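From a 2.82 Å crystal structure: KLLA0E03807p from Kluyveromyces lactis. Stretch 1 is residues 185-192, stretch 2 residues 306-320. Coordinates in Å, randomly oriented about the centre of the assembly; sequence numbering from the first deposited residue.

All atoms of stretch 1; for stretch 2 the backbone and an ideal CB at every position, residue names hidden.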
ATOM      1  N   PHE A 185      -4.525   1.704  -7.013  1.00 71.65           N
ATOM      2  CA  PHE A 185      -3.896   1.764  -5.693  1.00 65.35           C
ATOM      3  C   PHE A 185      -2.610   2.574  -5.601  1.00 61.90           C
ATOM      4  O   PHE A 185      -2.010   2.917  -6.613  1.00 81.78           O
ATOM      5  CB  PHE A 185      -3.620   0.361  -5.192  1.00 73.42           C
ATOM      6  CG  PHE A 185      -2.519  -0.324  -5.918  1.00 75.01           C
ATOM      7  CD1 PHE A 185      -1.211  -0.200  -5.484  1.00 75.34           C
ATOM      8  CD2 PHE A 185      -2.786  -1.096  -7.036  1.00 73.34           C
ATOM      9  CE1 PHE A 185      -0.182  -0.833  -6.150  1.00 66.21           C
ATOM     10  CE2 PHE A 185      -1.763  -1.734  -7.710  1.00 75.75           C
ATOM     11  CZ  PHE A 185      -0.459  -1.600  -7.265  1.00 67.50           C
ATOM     12  N   VAL A 186      -2.205   2.878  -4.367  1.00 59.18           N
ATOM     13  CA  VAL A 186      -0.948   3.587  -4.098  1.00 60.50           C
ATOM     14  C   VAL A 186      -0.180   3.017  -2.892  1.00 65.78           C
ATOM     15  O   VAL A 186      -0.699   2.983  -1.773  1.00 57.61           O
ATOM     16  CB  VAL A 186      -1.199   5.086  -3.836  1.00 62.26           C
ATOM     17  CG1 VAL A 186       0.078   5.769  -3.316  1.00 57.23           C
ATOM     18  CG2 VAL A 186      -1.756   5.776  -5.092  1.00 58.03           C
ATOM     19  N   LEU A 187       1.066   2.602  -3.116  1.00 85.46           N
ATOM     20  CA  LEU A 187       1.929   2.086  -2.048  1.00 78.00           C
ATOM     21  C   LEU A 187       2.943   3.125  -1.572  1.00 69.09           C
ATOM     22  O   LEU A 187       3.457   3.911  -2.363  1.00 71.34           O
ATOM     23  CB  LEU A 187       2.665   0.822  -2.496  1.00 69.96           C
ATOM     24  CG  LEU A 187       1.856  -0.472  -2.615  1.00 70.36           C
ATOM     25  CD1 LEU A 187       2.801  -1.650  -2.704  1.00 59.14           C
ATOM     26  CD2 LEU A 187       0.920  -0.648  -1.424  1.00 79.11           C
ATOM     27  N   VAL A 188       3.230   3.119  -0.276  1.00 64.07           N
ATOM     28  CA  VAL A 188       4.105   4.121   0.316  1.00 53.55           C
ATOM     29  C   VAL A 188       5.078   3.461   1.295  1.00 63.96           C
ATOM     30  O   VAL A 188       4.704   2.554   2.049  1.00 67.66           O
ATOM     31  CB  VAL A 188       3.269   5.212   1.028  1.00 57.28           C
ATOM     32  CG1 VAL A 188       4.100   5.953   2.069  1.00 82.15           C
ATOM     33  CG2 VAL A 188       2.687   6.177   0.007  1.00 56.82           C
ATOM     34  N   PRO A 189       6.342   3.909   1.282  1.00 61.14           N
ATOM     35  CA  PRO A 189       7.358   3.302   2.145  1.00 74.97           C
ATOM     36  C   PRO A 189       7.134   3.597   3.626  1.00 78.08           C
ATOM     37  O   PRO A 189       6.938   4.751   3.999  1.00 81.41           O
ATOM     38  CB  PRO A 189       8.654   3.969   1.664  1.00 71.87           C
ATOM     39  CG  PRO A 189       8.222   5.297   1.149  1.00 54.55           C
ATOM     40  CD  PRO A 189       6.892   5.020   0.485  1.00 67.61           C
ATOM     41  N   ASN A 190       7.180   2.568   4.465  1.00 92.50           N
ATOM     42  CA  ASN A 190       7.216   2.805   5.896  1.00 91.83           C
ATOM     43  C   ASN A 190       8.668   2.801   6.330  1.00 79.43           C
ATOM     44  O   ASN A 190       9.326   1.760   6.308  1.00 86.96           O
ATOM     45  CB  ASN A 190       6.436   1.737   6.665  1.00 79.17           C
ATOM     46  CG  ASN A 190       6.056   2.191   8.068  1.00 77.41           C
ATOM     47  OD1 ASN A 190       6.488   3.255   8.526  1.00 75.59           O
ATOM     48  ND2 ASN A 190       5.246   1.389   8.757  1.00 71.95           N
ATOM     49  N   PHE A 191       9.171   3.972   6.703  1.00 61.06           N
ATOM     50  CA  PHE A 191      10.548   4.085   7.165  1.00 75.85           C
ATOM     51  C   PHE A 191      10.595   3.869   8.668  1.00 89.21           C
ATOM     52  O   PHE A 191      11.662   3.679   9.251  1.00104.63           O
ATOM     53  CB  PHE A 191      11.145   5.456   6.806  1.00 80.64           C
ATOM     54  CG  PHE A 191      11.194   5.737   5.324  1.00 81.06           C
ATOM     55  CD1 PHE A 191      12.161   5.150   4.524  1.00 80.19           C
ATOM     56  CD2 PHE A 191      10.274   6.593   4.735  1.00 88.88           C
ATOM     57  CE1 PHE A 191      12.207   5.406   3.161  1.00 82.00           C
ATOM     58  CE2 PHE A 191      10.311   6.853   3.373  1.00 84.32           C
ATOM     59  CZ  PHE A 191      11.282   6.259   2.587  1.00 88.87           C
ATOM     60  N   GLN A 192       9.424   3.894   9.291  1.00 96.28           N
ATOM     61  CA  GLN A 192       9.316   3.661  10.723  1.00108.34           C
ATOM     62  C   GLN A 192       9.419   2.167  11.023  1.00 96.95           C
ATOM     63  O   GLN A 192       9.916   1.770  12.077  1.00101.84           O
ATOM     64  CB  GLN A 192       7.987   4.211  11.245  1.00128.78           C
ATOM     65  CG  GLN A 192       7.854   5.721  11.147  1.00139.63           C
ATOM     66  CD  GLN A 192       8.577   6.439  12.269  1.00155.96           C
ATOM     67  OE1 GLN A 192       8.593   5.974  13.409  1.00161.65           O
ATOM     68  NE2 GLN A 192       9.182   7.577  11.951  1.00162.89           N
ATOM     69  N   UNK A 306      -6.571   8.833   2.277  1.00 73.15           N
ATOM     70  CA  UNK A 306      -6.775   7.445   1.874  1.00 63.87           C
ATOM     71  C   UNK A 306      -5.472   6.690   1.962  1.00 70.76           C
ATOM     72  O   UNK A 306      -5.396   5.628   2.569  1.00 81.00           O
ATOM     73  CB  UNK A 306      -7.346   7.361   0.457  1.00 63.87           C
ATOM     74  N   UNK A 307      -4.449   7.261   1.338  1.00 79.96           N
ATOM     75  CA  UNK A 307      -3.146   6.621   1.182  1.00 62.27           C
ATOM     76  C   UNK A 307      -2.379   6.498   2.500  1.00 66.72           C
ATOM     77  O   UNK A 307      -1.756   5.473   2.766  1.00 73.64           O
ATOM     78  CB  UNK A 307      -2.305   7.406   0.173  1.00 62.27           C
ATOM     79  N   UNK A 308      -2.429   7.537   3.328  1.00 69.02           N
ATOM     80  CA  UNK A 308      -1.739   7.508   4.612  1.00 71.65           C
ATOM     81  C   UNK A 308      -2.451   6.565   5.555  1.00 77.30           C
ATOM     82  O   UNK A 308      -1.821   5.930   6.396  1.00101.63           O
ATOM     83  CB  UNK A 308      -1.652   8.909   5.221  1.00 71.65           C
ATOM     84  N   UNK A 309      -3.770   6.484   5.421  1.00 62.54           N
ATOM     85  CA  UNK A 309      -4.558   5.601   6.274  1.00 78.36           C
ATOM     86  C   UNK A 309      -4.360   4.134   5.908  1.00 76.11           C
ATOM     87  O   UNK A 309      -4.095   3.307   6.777  1.00 77.01           O
ATOM     88  CB  UNK A 309      -6.041   5.965   6.180  1.00 78.36           C
ATOM     89  N   UNK A 310      -4.474   3.818   4.621  1.00 71.62           N
ATOM     90  CA  UNK A 310      -4.380   2.433   4.164  1.00 74.01           C
ATOM     91  C   UNK A 310      -2.966   1.872   4.219  1.00 75.46           C
ATOM     92  O   UNK A 310      -2.773   0.687   4.477  1.00 89.50           O
ATOM     93  CB  UNK A 310      -4.909   2.327   2.732  1.00 74.01           C
ATOM     94  N   UNK A 311      -1.978   2.726   3.978  1.00 77.11           N
ATOM     95  CA  UNK A 311      -0.585   2.339   4.158  1.00 63.85           C
ATOM     96  C   UNK A 311      -0.155   2.587   5.605  1.00 61.32           C
ATOM     97  O   UNK A 311       0.949   2.221   6.012  1.00 68.39           O
ATOM     98  CB  UNK A 311       0.317   3.107   3.189  1.00 63.85           C
ATOM     99  N   UNK A 312      -1.034   3.226   6.369  1.00 64.71           N
ATOM    100  CA  UNK A 312      -0.817   3.457   7.794  1.00 76.79           C
ATOM    101  C   UNK A 312       0.536   4.068   8.128  1.00 85.37           C
ATOM    102  O   UNK A 312       1.144   3.711   9.138  1.00 92.58           O
ATOM    103  CB  UNK A 312      -0.967   2.136   8.551  1.00 76.79           C
ATOM    104  N   UNK A 313       1.007   4.980   7.282  1.00 95.78           N
ATOM    105  CA  UNK A 313       2.244   5.715   7.556  1.00102.22           C
ATOM    106  C   UNK A 313       2.106   7.133   7.050  1.00 97.79           C
ATOM    107  O   UNK A 313       1.386   7.368   6.085  1.00109.12           O
ATOM    108  CB  UNK A 313       3.451   5.031   6.911  1.00102.22           C
ATOM    109  N   UNK A 314       2.763   8.081   7.713  1.00 97.86           N
ATOM    110  CA  UNK A 314       2.746   9.455   7.231  1.00107.56           C
ATOM    111  C   UNK A 314       3.486   9.523   5.899  1.00100.49           C
ATOM    112  O   UNK A 314       4.387   8.722   5.645  1.00108.32           O
ATOM    113  CB  UNK A 314       3.373  10.404   8.254  1.00107.56           C
ATOM    114  N   UNK A 315       3.095  10.464   5.047  1.00 90.45           N
ATOM    115  CA  UNK A 315       3.748  10.644   3.754  1.00 83.62           C
ATOM    116  C   UNK A 315       5.068  11.389   3.894  1.00 85.28           C
ATOM    117  O   UNK A 315       5.128  12.460   4.499  1.00 89.56           O
ATOM    118  CB  UNK A 315       2.824  11.395   2.793  1.00 83.62           C
ATOM    119  N   UNK A 316       6.123  10.826   3.322  1.00 89.18           N
ATOM    120  CA  UNK A 316       7.442  11.422   3.446  1.00 90.75           C
ATOM    121  C   UNK A 316       8.167  11.473   2.117  1.00 85.68           C
ATOM    122  O   UNK A 316       7.966  10.617   1.254  1.00 82.07           O
ATOM    123  CB  UNK A 316       8.279  10.646   4.465  1.00 90.75           C
ATOM    124  N   UNK A 317       9.018  12.491   1.951  1.00 80.56           N
ATOM    125  CA  UNK A 317       9.838  12.659   0.750  1.00 87.73           C
ATOM    126  C   UNK A 317      10.864  11.545   0.653  1.00 95.47           C
ATOM    127  O   UNK A 317      11.280  10.990   1.675  1.00 87.91           O
ATOM    128  CB  UNK A 317      10.535  14.021   0.753  1.00 87.73           C
ATOM    129  N   UNK A 318      11.258  11.221  -0.573  1.00109.15           N
ATOM    130  CA  UNK A 318      12.236  10.167  -0.822  1.00105.75           C
ATOM    131  C   UNK A 318      13.634  10.578  -0.356  1.00101.34           C
ATOM    132  O   UNK A 318      14.187  11.569  -0.837  1.00106.11           O
ATOM    133  CB  UNK A 318      12.262   9.814  -2.310  1.00105.75           C
ATOM    134  N   UNK A 319      14.209   9.816   0.589  1.00 89.47           N
ATOM    135  CA  UNK A 319      15.553  10.089   1.119  1.00 92.64           C
ATOM    136  C   UNK A 319      16.647   9.859   0.067  1.00 83.95           C
ATOM    137  O   UNK A 319      16.636   8.846  -0.629  1.00 89.95           O
ATOM    138  CB  UNK A 319      15.821   9.208   2.341  1.00 92.64           C
ATOM    139  N   UNK A 320      17.587  10.788  -0.051  1.00 90.95           N
ATOM    140  CA  UNK A 320      18.618  10.657  -1.079  1.00101.06           C
ATOM    141  C   UNK A 320      19.850   9.880  -0.608  1.00 92.47           C
ATOM    142  O   UNK A 320      20.544  10.289   0.325  1.00 92.94           O
ATOM    143  CB  UNK A 320      19.046  12.047  -1.553  1.00101.06           C
TER

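Position 306 is helical, and nothing of stretch 1 lies within 5.5 Å of its ideal CB, so this contact sets no rule; the residue is Y306.

Position 307 points toward stretch 1, its ideal CB 4.5 Å from V186 CG1 and 5.1 Å from V188 CG2. Two valine methyl groups ask for an apolar side chain, and valine, isoleucine or leucine would all be plausible. It is I307, whose CG2 lies 3.6 Å from V186 CG1 and 3.7 Å from V188 CG2, so one methyl serves both valines.

Positions 308 and 309 do not face stretch 1 and tolerate polar chains: E308 and K309. Position 310 points toward it but has nothing near its CB; a long residue is possible, and M310 makes no contact with stretch 1.

Position 311 is the most demanding. Its ideal CB points toward stretch 1, 4.2 Å from V188 CB and 5.1 Å from V186 O, and the backbone there offers a carbonyl at V186 and an NH at V188. A short side chain carrying both donor and acceptor fits best. The residue is N311: ND2 donates to V186 O (3.0 Å), and OD1 accepts from V188 N (3.0 Å). N311 ND2 also donates to I307 O at 2.8 Å, tying the side chain back to the turn before it.

Position 312 has positive phi (50°) just after the helix, where glycine or asparagine would be the usual choices. R312 is found instead, its CB pointing sideways.

Position 313 has extended angles and points toward stretch 1, its ideal CB 3.9 Å from N190 OD1 and 5.0 Å from V188 CG1. An acceptor beside a methyl favours a small residue with a hydroxyl, though valine would meet the apolar half. T313 offers both: CG2 packs 3.5 Å from V188 CG1, and OG1 approaches N190 OD1 at 3.4 Å, a weak bond at most.

Position 314 points away and suits a polar residue; K314 forms a salt bridge with E308, NZ to OE2 3.6 Å.

Position 315 starts sideways, so a long apolar chain such as leucine or methionine is needed to reach V188. L315 brings CD2 to 3.5 Å from V188 CG2.

Position 316 faces F191, its ideal CB 4.4 Å from CE2; apolar or long polar chains would suit. Q316 covers part of the F191 side chain.

Position 317 points away and position 318 sideways, both clear of stretch 1; they are P317 and C318. Position 319 points toward F191, inviting a compact apolar group: P319 places CD 3.6 Å from F191 CZ. Position 320, out of reach, is Q320.

Stretch 2 (306-320) YIEKMNRTKLQPCPQ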
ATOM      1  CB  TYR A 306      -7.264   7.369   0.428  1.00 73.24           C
ATOM      2  CG  TYR A 306      -8.769   7.378   0.278  1.00 97.20           C
ATOM      3  CD1 TYR A 306      -9.448   6.249  -0.162  1.00102.67           C
ATOM      4  CD2 TYR A 306      -9.509   8.509   0.577  1.00 93.84           C
ATOM      5  CE1 TYR A 306     -10.819   6.249  -0.300  1.00 93.60           C
ATOM      6  CE2 TYR A 306     -10.883   8.518   0.438  1.00 94.00           C
ATOM      7  CZ  TYR A 306     -11.531   7.388  -0.001  1.00 98.59           C
ATOM      8  OH  TYR A 306     -12.901   7.392  -0.137  1.00114.58           O
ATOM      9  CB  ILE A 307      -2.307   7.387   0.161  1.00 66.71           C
ATOM     10  CG1 ILE A 307      -3.065   7.476  -1.170  1.00 77.59           C
ATOM     11  CG2 ILE A 307      -0.957   6.732  -0.027  1.00 78.14           C
ATOM     12  CD1 ILE A 307      -2.341   8.270  -2.260  1.00 72.89           C
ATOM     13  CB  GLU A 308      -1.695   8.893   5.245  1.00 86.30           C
ATOM     14  CG  GLU A 308      -1.042   9.954   4.386  1.00117.26           C
ATOM     15  CD  GLU A 308      -1.128  11.334   5.008  1.00136.46           C
ATOM     16  OE1 GLU A 308      -1.465  12.291   4.280  1.00144.73           O
ATOM     17  OE2 GLU A 308      -0.863  11.459   6.224  1.00140.33           O
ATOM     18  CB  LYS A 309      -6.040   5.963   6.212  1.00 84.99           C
ATOM     19  CG  LYS A 309      -6.949   4.954   6.887  1.00103.02           C
ATOM     20  CD  LYS A 309      -6.817   4.953   8.404  1.00113.19           C
ATOM     21  CE  LYS A 309      -7.864   4.038   9.039  1.00106.52           C
ATOM     22  NZ  LYS A 309      -7.777   4.018  10.522  1.00108.66           N
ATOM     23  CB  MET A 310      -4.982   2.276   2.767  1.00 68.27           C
ATOM     24  CG  MET A 310      -6.497   2.444   2.754  1.00 55.63           C
ATOM     25  SD  MET A 310      -7.317   1.141   1.817  1.00 95.04           S
ATOM     26  CE  MET A 310      -7.454   1.930   0.229  1.00 85.14           C
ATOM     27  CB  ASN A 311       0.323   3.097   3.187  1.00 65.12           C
ATOM     28  CG  ASN A 311       0.069   2.732   1.729  1.00 63.92           C
ATOM     29  OD1 ASN A 311       0.819   1.962   1.134  1.00 61.63           O
ATOM     30  ND2 ASN A 311      -0.987   3.291   1.148  1.00 67.71           N
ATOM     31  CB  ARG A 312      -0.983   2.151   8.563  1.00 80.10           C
ATOM     32  CG  ARG A 312      -2.320   1.467   8.353  1.00 89.40           C
ATOM     33  CD  ARG A 312      -2.320   0.128   9.049  1.00 60.40           C
ATOM     34  NE  ARG A 312      -1.019  -0.496   8.885  1.00 60.80           N
ATOM     35  CZ  ARG A 312      -0.660  -1.174   7.805  1.00 76.02           C
ATOM     36  NH1 ARG A 312      -1.525  -1.327   6.807  1.00 76.36           N
ATOM     37  NH2 ARG A 312       0.559  -1.696   7.727  1.00 68.95           N
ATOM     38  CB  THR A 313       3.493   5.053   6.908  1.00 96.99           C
ATOM     39  OG1 THR A 313       4.672   5.799   7.253  1.00109.22           O
ATOM     40  CG2 THR A 313       3.360   4.982   5.397  1.00 72.60           C
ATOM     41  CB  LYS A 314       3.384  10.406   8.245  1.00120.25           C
ATOM     42  CG  LYS A 314       2.822  10.299   9.649  1.00127.77           C
ATOM     43  CD  LYS A 314       1.319  10.532   9.673  1.00133.11           C
ATOM     44  CE  LYS A 314       0.977  12.010   9.567  1.00132.25           C
ATOM     45  NZ  LYS A 314      -0.487  12.258   9.714  1.00124.91           N
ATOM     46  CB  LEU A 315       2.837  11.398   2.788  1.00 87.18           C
ATOM     47  CG  LEU A 315       1.823  10.530   2.053  1.00 81.64           C
ATOM     48  CD1 LEU A 315       1.181  11.330   0.941  1.00 73.42           C
ATOM     49  CD2 LEU A 315       2.520   9.302   1.499  1.00 83.09           C
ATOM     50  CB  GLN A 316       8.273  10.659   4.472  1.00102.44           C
ATOM     51  CG  GLN A 316       7.856  10.938   5.896  1.00121.72           C
ATOM     52  CD  GLN A 316       8.082   9.749   6.802  1.00143.48           C
ATOM     53  OE1 GLN A 316       7.375   8.743   6.713  1.00151.95           O
ATOM     54  NE2 GLN A 316       9.074   9.855   7.679  1.00147.98           N
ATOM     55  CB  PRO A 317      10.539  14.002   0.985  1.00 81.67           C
ATOM     56  CG  PRO A 317      10.543  14.174   2.464  1.00 87.49           C
ATOM     57  CD  PRO A 317       9.268  13.545   2.949  1.00 82.81           C
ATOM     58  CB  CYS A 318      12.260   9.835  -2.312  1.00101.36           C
ATOM     59  SG  CYS A 318      12.989   8.251  -2.701  1.00101.36           S
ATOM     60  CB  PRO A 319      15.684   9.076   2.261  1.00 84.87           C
ATOM     61  CG  PRO A 319      14.804   7.942   1.841  1.00 81.27           C
ATOM     62  CD  PRO A 319      13.631   8.582   1.147  1.00 76.17           C
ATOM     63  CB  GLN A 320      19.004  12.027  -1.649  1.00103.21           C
ATOM     64  CG  GLN A 320      17.923  12.665  -2.517  1.00 98.20           C
ATOM     65  CD  GLN A 320      17.401  11.727  -3.602  1.00111.96           C
ATOM     66  OE1 GLN A 320      17.901  10.612  -3.777  1.00120.07           O
ATOM     67  NE2 GLN A 320      16.385  12.178  -4.333  1.00112.33           N
TER
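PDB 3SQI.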